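Translation initiation factor eIF2b-like protein,Translation initiation factor eIF2b-like protein (Chaetomium thermophilum, PDB 4ZEM) is the beta subunit of the eIF2B complex, which probably promotes guanine-nucleotide exchange on the initiation factor eIF2. Local coordinates at residues Ala303-Pro315 with Leu372-Ile385. Residues are numbered along the deposited sequence; the frame is centred on the assembly and turned at random. Where two conformers were deposited one is given.
Sequences ALCGVYKFCPEDP and LGGIYADHYKIEDI
F310 and P312 meet Y376 and Y380 where the loop that leaves strand 301-304 of the Rossmann-like domain packs against helix 372-379, the last helix of the chain, and the segment after it. The F310 ring lies obliquely to that of Y376, planes at 44°, with CD2 over one face of the tyrosine near its rim; CE2 of the same phenylalanine runs on to L372 CD2 (3.5 Å) and I375 CG2. One turn along the helix, V307 CG1 stands over the centre of the H379 imidazole, 3.6 Å from its centroid, a CH-pi contact. That branch is anti to the backbone N, which carries it toward the helix, while H379 ND1 gives a nearly straight bond (171°) to I375 O, which lies in the plane of the imidazole, at its edge, and fixes the ring's rotation. P312 CG sits likewise over the middle of the Y380 ring, 3.6 Å from the centroid, and P312 CB meets I385 CG2. N91 of helix 88-104 also touches Y380, tying the contact to the helical N-terminal region. A water donates to both V307 O (2.8 Å) and Y380 OH (3.0 Å). Both tyrosine hydroxyls end on loop carbonyls: Y376 OH weakly on C311 O, Y380 OH on F310 O. A phenylalanine in place of Y380 would probably leave F310 O without this donor and the water without one of its acceptors. The Y380 OH to F310 O bond, 2.7 Å long, runs nearly along the carbonyl axis (165°).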
ATOM      1  N   ALA A 303      14.420  -0.291   0.135  1.00 41.86           N
ATOM      2  CA  ALA A 303      13.102   0.151   0.557  1.00 35.09           C
ATOM      3  C   ALA A 303      12.108  -0.986   0.403  1.00 38.78           C
ATOM      4  O   ALA A 303      11.957  -1.556  -0.683  1.00 41.23           O
ATOM      5  CB  ALA A 303      12.657   1.352  -0.254  1.00 31.78           C
ATOM      6  N   LEU A 304      11.442  -1.319   1.502  1.00 31.81           N
ATOM      7  CA  LEU A 304      10.407  -2.344   1.486  1.00 32.39           C
ATOM      8  C   LEU A 304       9.091  -1.674   1.158  1.00 40.66           C
ATOM      9  O   LEU A 304       8.656  -0.777   1.880  1.00 57.22           O
ATOM     10  CB  LEU A 304      10.312  -3.070   2.828  1.00 27.42           C
ATOM     11  CG  LEU A 304      11.127  -4.343   3.047  1.00 35.90           C
ATOM     12  CD1 LEU A 304      12.553  -4.195   2.562  1.00 38.54           C
ATOM     13  CD2 LEU A 304      11.086  -4.719   4.509  1.00 31.80           C
ATOM     14  N   CYS A 305       8.487  -2.057   0.040  0.69 43.25           N
ATOM     15  CA  CYS A 305       7.192  -1.501  -0.341  0.69 45.82           C
ATOM     16  C   CYS A 305       6.368  -2.446  -1.208  0.69 46.79           C
ATOM     17  O   CYS A 305       6.845  -2.943  -2.224  0.69 53.73           O
ATOM     18  CB  CYS A 305       7.405  -0.184  -1.083  0.69 45.38           C
ATOM     19  SG  CYS A 305       8.775  -0.272  -2.257  0.69 48.36           S
ATOM     20  N   GLY A 306       5.113  -2.649  -0.833  1.00 39.30           N
ATOM     21  CA  GLY A 306       4.194  -3.415  -1.653  1.00 36.04           C
ATOM     22  C   GLY A 306       3.697  -2.517  -2.767  1.00 42.29           C
ATOM     23  O   GLY A 306       3.670  -1.294  -2.614  1.00 38.27           O
ATOM     24  N   VAL A 307       3.320  -3.122  -3.889  1.00 39.78           N
ATOM     25  CA  VAL A 307       2.890  -2.382  -5.074  1.00 39.50           C
ATOM     26  C   VAL A 307       1.664  -1.500  -4.803  1.00 47.35           C
ATOM     27  O   VAL A 307       1.510  -0.439  -5.410  1.00 35.48           O
ATOM     28  CB  VAL A 307       2.605  -3.362  -6.244  1.00 44.13           C
ATOM     29  CG1 VAL A 307       2.027  -2.651  -7.450  1.00 38.31           C
ATOM     30  CG2 VAL A 307       3.884  -4.094  -6.619  1.00 39.23           C
ATOM     31  N   TYR A 308       0.807  -1.921  -3.878  1.00 34.97           N
ATOM     32  CA  TYR A 308      -0.358  -1.115  -3.530  1.00 43.76           C
ATOM     33  C   TYR A 308       0.045   0.239  -2.926  1.00 50.91           C
ATOM     34  O   TYR A 308      -0.759   1.166  -2.879  1.00 55.88           O
ATOM     35  CB  TYR A 308      -1.302  -1.873  -2.582  1.00 40.68           C
ATOM     36  CG  TYR A 308      -0.833  -2.034  -1.157  1.00 43.02           C
ATOM     37  CD1 TYR A 308      -1.285  -1.180  -0.162  1.00 44.39           C
ATOM     38  CD2 TYR A 308       0.043  -3.057  -0.797  1.00 52.06           C
ATOM     39  CE1 TYR A 308      -0.874  -1.325   1.150  1.00 42.58           C
ATOM     40  CE2 TYR A 308       0.465  -3.211   0.518  1.00 36.45           C
ATOM     41  CZ  TYR A 308       0.004  -2.342   1.485  1.00 48.80           C
ATOM     42  OH  TYR A 308       0.417  -2.481   2.791  1.00 43.35           O
ATOM     43  N   LYS A 309       1.279   0.349  -2.447  1.00 36.19           N
ATOM     44  CA  LYS A 309       1.760   1.630  -1.945  1.00 41.58           C
ATOM     45  C   LYS A 309       2.419   2.491  -3.040  1.00 41.25           C
ATOM     46  O   LYS A 309       2.873   3.605  -2.775  1.00 50.59           O
ATOM     47  CB  LYS A 309       2.707   1.395  -0.766  1.00 38.87           C
ATOM     48  CG  LYS A 309       2.006   0.607   0.330  1.00 53.51           C
ATOM     49  CD  LYS A 309       2.259   1.103   1.736  1.00 50.45           C
ATOM     50  CE  LYS A 309       3.424   0.410   2.393  1.00 46.70           C
ATOM     51  NZ  LYS A 309       3.499   0.787   3.833  1.00 49.71           N
ATOM     52  N   PHE A 310       2.448   1.984  -4.270  1.00 39.62           N
ATOM     53  CA  PHE A 310       2.952   2.757  -5.410  1.00 45.06           C
ATOM     54  C   PHE A 310       1.975   3.858  -5.832  1.00 48.94           C
ATOM     55  O   PHE A 310       0.917   3.562  -6.392  1.00 52.30           O
ATOM     56  CB  PHE A 310       3.215   1.850  -6.612  1.00 38.82           C
ATOM     57  CG  PHE A 310       4.532   1.126  -6.564  1.00 41.05           C
ATOM     58  CD1 PHE A 310       5.001   0.572  -5.384  1.00 42.68           C
ATOM     59  CD2 PHE A 310       5.304   1.000  -7.709  1.00 43.61           C
ATOM     60  CE1 PHE A 310       6.217  -0.100  -5.346  1.00 45.48           C
ATOM     61  CE2 PHE A 310       6.517   0.334  -7.676  1.00 43.00           C
ATOM     62  CZ  PHE A 310       6.976  -0.215  -6.490  1.00 38.71           C
ATOM     63  N   CYS A 311       2.330   5.120  -5.594  1.00 47.82           N
ATOM     64  CA  CYS A 311       1.474   6.226  -6.015  1.00 44.91           C
ATOM     65  C   CYS A 311       1.829   6.620  -7.445  1.00 51.72           C
ATOM     66  O   CYS A 311       2.992   6.878  -7.743  1.00 56.22           O
ATOM     67  CB  CYS A 311       1.639   7.434  -5.089  1.00 55.43           C
ATOM     68  SG  CYS A 311       1.112   7.176  -3.385  1.00 63.25           S
ATOM     69  N   PRO A 312       0.816   6.732  -8.319  1.00 48.70           N
ATOM     70  CA  PRO A 312       0.998   6.966  -9.758  1.00 49.64           C
ATOM     71  C   PRO A 312       1.200   8.432 -10.116  1.00 61.70           C
ATOM     72  O   PRO A 312       0.810   8.877 -11.195  1.00 73.14           O
ATOM     73  CB  PRO A 312      -0.312   6.446 -10.370  1.00 50.67           C
ATOM     74  CG  PRO A 312      -1.223   6.096  -9.203  1.00 61.28           C
ATOM     75  CD  PRO A 312      -0.607   6.660  -7.963  1.00 59.67           C
ATOM     76  N   GLU A 313       1.732   9.186  -9.167  1.00 62.17           N
ATOM     77  CA  GLU A 313       2.032  10.600  -9.345  1.00 66.90           C
ATOM     78  C   GLU A 313       3.518  10.895  -9.135  1.00 69.52           C
ATOM     79  O   GLU A 313       4.273  10.045  -8.653  1.00 64.40           O
ATOM     80  CB  GLU A 313       1.184  11.443  -8.405  1.00 60.26           C
ATOM     81  CG  GLU A 313       1.495  11.214  -6.945  1.00 82.82           C
ATOM     82  CD  GLU A 313       0.470  11.858  -6.043  1.00 95.18           C
ATOM     83  OE1 GLU A 313      -0.736  11.607  -6.252  1.00 96.35           O
ATOM     84  OE2 GLU A 313       0.868  12.621  -5.137  1.00102.06           O
ATOM     85  N   ASP A 314       3.926  12.108  -9.487  1.00 76.72           N
ATOM     86  CA  ASP A 314       5.269  12.576  -9.182  1.00 75.42           C
ATOM     87  C   ASP A 314       5.138  13.209  -7.805  1.00 80.36           C
ATOM     88  O   ASP A 314       4.027  13.532  -7.383  1.00 80.29           O
ATOM     89  CB  ASP A 314       5.776  13.587 -10.215  1.00 70.28           C
ATOM     90  CG  ASP A 314       6.790  12.991 -11.176  1.00 81.20           C
ATOM     91  OD1 ASP A 314       6.874  11.750 -11.283  1.00 75.16           O
ATOM     92  OD2 ASP A 314       7.514  13.771 -11.827  1.00102.21           O
ATOM     93  N   PRO A 315       6.257  13.386  -7.088  1.00 77.41           N
ATOM     94  CA  PRO A 315       6.054  13.877  -5.725  1.00 74.79           C
ATOM     95  C   PRO A 315       5.663  15.341  -5.703  1.00 93.47           C
ATOM     96  O   PRO A 315       6.281  16.151  -6.397  1.00 97.00           O
ATOM     97  CB  PRO A 315       7.427  13.684  -5.066  1.00 64.29           C
ATOM     98  CG  PRO A 315       8.201  12.798  -5.999  1.00 71.30           C
ATOM     99  CD  PRO A 315       7.670  13.087  -7.360  1.00 74.31           C
ATOM    100  N   LEU A 372      10.386   0.444 -12.386  1.00 44.63           N
ATOM    101  CA  LEU A 372       9.151   1.035 -11.846  1.00 45.84           C
ATOM    102  C   LEU A 372       8.106   1.402 -12.909  1.00 49.10           C
ATOM    103  O   LEU A 372       6.902   1.245 -12.689  1.00 46.46           O
ATOM    104  CB  LEU A 372       9.478   2.275 -11.006  1.00 39.34           C
ATOM    105  CG  LEU A 372      10.368   2.061  -9.772  1.00 48.16           C
ATOM    106  CD1 LEU A 372      10.629   3.380  -9.046  1.00 48.85           C
ATOM    107  CD2 LEU A 372       9.786   1.019  -8.819  1.00 38.46           C
ATOM    108  N   GLY A 373       8.560   1.914 -14.045  1.00 52.07           N
ATOM    109  CA  GLY A 373       7.650   2.307 -15.102  1.00 41.32           C
ATOM    110  C   GLY A 373       6.777   1.149 -15.552  1.00 54.56           C
ATOM    111  O   GLY A 373       5.563   1.305 -15.730  1.00 55.18           O
ATOM    112  N   GLY A 374       7.389  -0.023 -15.714  1.00 46.55           N
ATOM    113  CA  GLY A 374       6.652  -1.209 -16.113  1.00 47.44           C
ATOM    114  C   GLY A 374       5.598  -1.602 -15.094  1.00 50.27           C
ATOM    115  O   GLY A 374       4.466  -1.926 -15.449  1.00 51.83           O
ATOM    116  N   ILE A 375       5.968  -1.539 -13.820  1.00 45.91           N
ATOM    117  CA  ILE A 375       5.069  -1.887 -12.731  1.00 47.14           C
ATOM    118  C   ILE A 375       3.883  -0.925 -12.669  1.00 46.41           C
ATOM    119  O   ILE A 375       2.739  -1.354 -12.500  1.00 47.80           O
ATOM    120  CB  ILE A 375       5.819  -1.905 -11.377  1.00 49.52           C
ATOM    121  CG1 ILE A 375       6.906  -2.986 -11.408  1.00 39.93           C
ATOM    122  CG2 ILE A 375       4.855  -2.123 -10.216  1.00 33.12           C
ATOM    123  CD1 ILE A 375       7.824  -2.998 -10.199  1.00 40.84           C
ATOM    124  N   TYR A 376       4.145   0.368 -12.838  1.00 48.52           N
ATOM    125  CA  TYR A 376       3.059   1.345 -12.817  1.00 52.15           C
ATOM    126  C   TYR A 376       2.067   1.089 -13.945  1.00 44.08           C
ATOM    127  O   TYR A 376       0.854   1.108 -13.731  1.00 53.47           O
ATOM    128  CB  TYR A 376       3.595   2.776 -12.911  1.00 39.35           C
ATOM    129  CG  TYR A 376       3.937   3.356 -11.562  1.00 50.54           C
ATOM    130  CD1 TYR A 376       5.261   3.490 -11.149  1.00 48.11           C
ATOM    131  CD2 TYR A 376       2.931   3.771 -10.697  1.00 47.42           C
ATOM    132  CE1 TYR A 376       5.571   4.024  -9.904  1.00 44.69           C
ATOM    133  CE2 TYR A 376       3.225   4.293  -9.450  1.00 47.51           C
ATOM    134  CZ  TYR A 376       4.543   4.423  -9.059  1.00 48.10           C
ATOM    135  OH  TYR A 376       4.820   4.957  -7.822  1.00 40.82           O
ATOM    136  N   ALA A 377       2.586   0.826 -15.140  1.00 44.83           N
ATOM    137  CA  ALA A 377       1.740   0.559 -16.301  1.00 49.64           C
ATOM    138  C   ALA A 377       0.893  -0.708 -16.115  1.00 52.46           C
ATOM    139  O   ALA A 377      -0.254  -0.763 -16.549  1.00 59.55           O
ATOM    140  CB  ALA A 377       2.591   0.448 -17.550  1.00 45.41           C
ATOM    141  N   ASP A 378       1.463  -1.716 -15.461  1.00 49.70           N
ATOM    142  CA  ASP A 378       0.767  -2.976 -15.200  1.00 53.06           C
ATOM    143  C   ASP A 378      -0.436  -2.844 -14.255  1.00 52.06           C
ATOM    144  O   ASP A 378      -1.394  -3.605 -14.363  1.00 59.69           O
ATOM    145  CB  ASP A 378       1.744  -4.012 -14.631  1.00 62.22           C
ATOM    146  CG  ASP A 378       2.642  -4.621 -15.693  1.00 67.73           C
ATOM    147  OD1 ASP A 378       2.318  -4.512 -16.896  1.00 73.59           O
ATOM    148  OD2 ASP A 378       3.673  -5.220 -15.318  1.00 70.85           O
ATOM    149  N   HIS A 379      -0.371  -1.917 -13.305  1.00 44.72           N
ATOM    150  CA  HIS A 379      -1.414  -1.818 -12.286  1.00 49.78           C
ATOM    151  C   HIS A 379      -2.353  -0.612 -12.416  1.00 50.76           C
ATOM    152  O   HIS A 379      -3.423  -0.594 -11.811  1.00 48.51           O
ATOM    153  CB  HIS A 379      -0.764  -1.826 -10.901  1.00 46.26           C
ATOM    154  CG  HIS A 379      -0.021  -3.090 -10.605  1.00 45.63           C
ATOM    155  ND1 HIS A 379       1.242  -3.341 -11.094  1.00 43.58           N
ATOM    156  CD2 HIS A 379      -0.380  -4.191  -9.902  1.00 51.49           C
ATOM    157  CE1 HIS A 379       1.637  -4.536 -10.690  1.00 54.56           C
ATOM    158  NE2 HIS A 379       0.673  -5.074  -9.966  1.00 61.83           N
ATOM    159  N   TYR A 380      -1.968   0.388 -13.204  1.00 49.06           N
ATOM    160  CA  TYR A 380      -2.800   1.578 -13.354  1.00 43.45           C
ATOM    161  C   TYR A 380      -3.159   1.910 -14.811  1.00 46.02           C
ATOM    162  O   TYR A 380      -2.397   1.633 -15.738  1.00 72.43           O
ATOM    163  CB  TYR A 380      -2.097   2.784 -12.723  1.00 42.79           C
ATOM    164  CG  TYR A 380      -1.926   2.698 -11.224  1.00 40.92           C
ATOM    165  CD1 TYR A 380      -3.006   2.862 -10.370  1.00 41.28           C
ATOM    166  CD2 TYR A 380      -0.681   2.421 -10.664  1.00 49.80           C
ATOM    167  CE1 TYR A 380      -2.849   2.777  -8.994  1.00 55.76           C
ATOM    168  CE2 TYR A 380      -0.510   2.331  -9.292  1.00 37.70           C
ATOM    169  CZ  TYR A 380      -1.596   2.511  -8.460  1.00 51.77           C
ATOM    170  OH  TYR A 380      -1.431   2.422  -7.096  1.00 45.18           O
ATOM    171  N   LYS A 381      -4.336   2.506 -14.984  1.00 49.88           N
ATOM    172  CA  LYS A 381      -4.817   3.029 -16.265  1.00 50.84           C
ATOM    173  C   LYS A 381      -4.611   4.528 -16.320  1.00 62.76           C
ATOM    174  O   LYS A 381      -4.820   5.224 -15.329  1.00 64.34           O
ATOM    175  CB  LYS A 381      -6.301   2.711 -16.491  1.00 52.83           C
ATOM    176  CG  LYS A 381      -6.574   1.349 -17.084  1.00 56.97           C
ATOM    177  CD  LYS A 381      -6.170   0.236 -16.162  1.00 77.64           C
ATOM    178  CE  LYS A 381      -6.416  -1.113 -16.795  1.00 87.03           C
ATOM    179  NZ  LYS A 381      -5.978  -2.212 -15.886  1.00 88.25           N
ATOM    180  N   ILE A 382      -4.218   5.024 -17.486  1.00 60.01           N
ATOM    181  CA  ILE A 382      -3.937   6.441 -17.647  1.00 67.91           C
ATOM    182  C   ILE A 382      -5.162   7.306 -17.305  1.00 57.29           C
ATOM    183  O   ILE A 382      -5.012   8.428 -16.827  1.00 63.92           O
ATOM    184  CB  ILE A 382      -3.438   6.749 -19.081  1.00 69.51           C
ATOM    185  CG1 ILE A 382      -2.890   8.172 -19.164  1.00 78.95           C
ATOM    186  CG2 ILE A 382      -4.537   6.520 -20.108  1.00 61.01           C
ATOM    187  CD1 ILE A 382      -2.369   8.545 -20.531  1.00 93.30           C
ATOM    188  N   GLU A 383      -6.365   6.780 -17.530  1.00 58.42           N
ATOM    189  CA  GLU A 383      -7.593   7.517 -17.217  1.00 60.36           C
ATOM    190  C   GLU A 383      -7.785   7.738 -15.718  1.00 69.88           C
ATOM    191  O   GLU A 383      -8.397   8.722 -15.301  1.00 71.24           O
ATOM    192  CB  GLU A 383      -8.830   6.807 -17.784  1.00 62.21           C
ATOM    193  CG  GLU A 383      -8.844   6.616 -19.298  1.00 64.86           C
ATOM    194  CD  GLU A 383      -8.093   5.380 -19.764  1.00 85.46           C
ATOM    195  OE1 GLU A 383      -7.192   4.895 -19.038  1.00 81.62           O
ATOM    196  OE2 GLU A 383      -8.410   4.899 -20.872  1.00 88.73           O
ATOM    197  N   ASP A 384      -7.280   6.807 -14.919  1.00 65.31           N
ATOM    198  CA  ASP A 384      -7.458   6.829 -13.468  1.00 61.82           C
ATOM    199  C   ASP A 384      -6.387   7.624 -12.727  1.00 60.83           C
ATOM    200  O   ASP A 384      -6.472   7.796 -11.510  1.00 60.83           O
ATOM    201  CB  ASP A 384      -7.531   5.405 -12.928  1.00 57.50           C
ATOM    202  CG  ASP A 384      -8.650   4.607 -13.569  1.00 74.70           C
ATOM    203  OD1 ASP A 384      -9.772   5.147 -13.690  1.00 81.79           O
ATOM    204  OD2 ASP A 384      -8.411   3.445 -13.952  1.00 85.52           O
ATOM    205  N   ILE A 385      -5.341   8.032 -13.433  1.00 61.33           N
ATOM    206  CA  ILE A 385      -4.256   8.765 -12.791  1.00 58.31           C
ATOM    207  C   ILE A 385      -4.150  10.186 -13.339  1.00 63.66           C
ATOM    208  O   ILE A 385      -4.814  10.533 -14.313  1.00 75.36           O
ATOM    209  CB  ILE A 385      -2.913   8.041 -12.975  1.00 58.37           C
ATOM    210  CG1 ILE A 385      -2.426   8.153 -14.420  1.00 60.24           C
ATOM    211  CG2 ILE A 385      -3.041   6.578 -12.556  1.00 47.38           C
ATOM    212  CD1 ILE A 385      -1.114   7.447 -14.663  1.00 49.66           C
TER
HETATM  213  O   HOH W   1      -0.908  -0.570  -6.826  1.00 43.08           O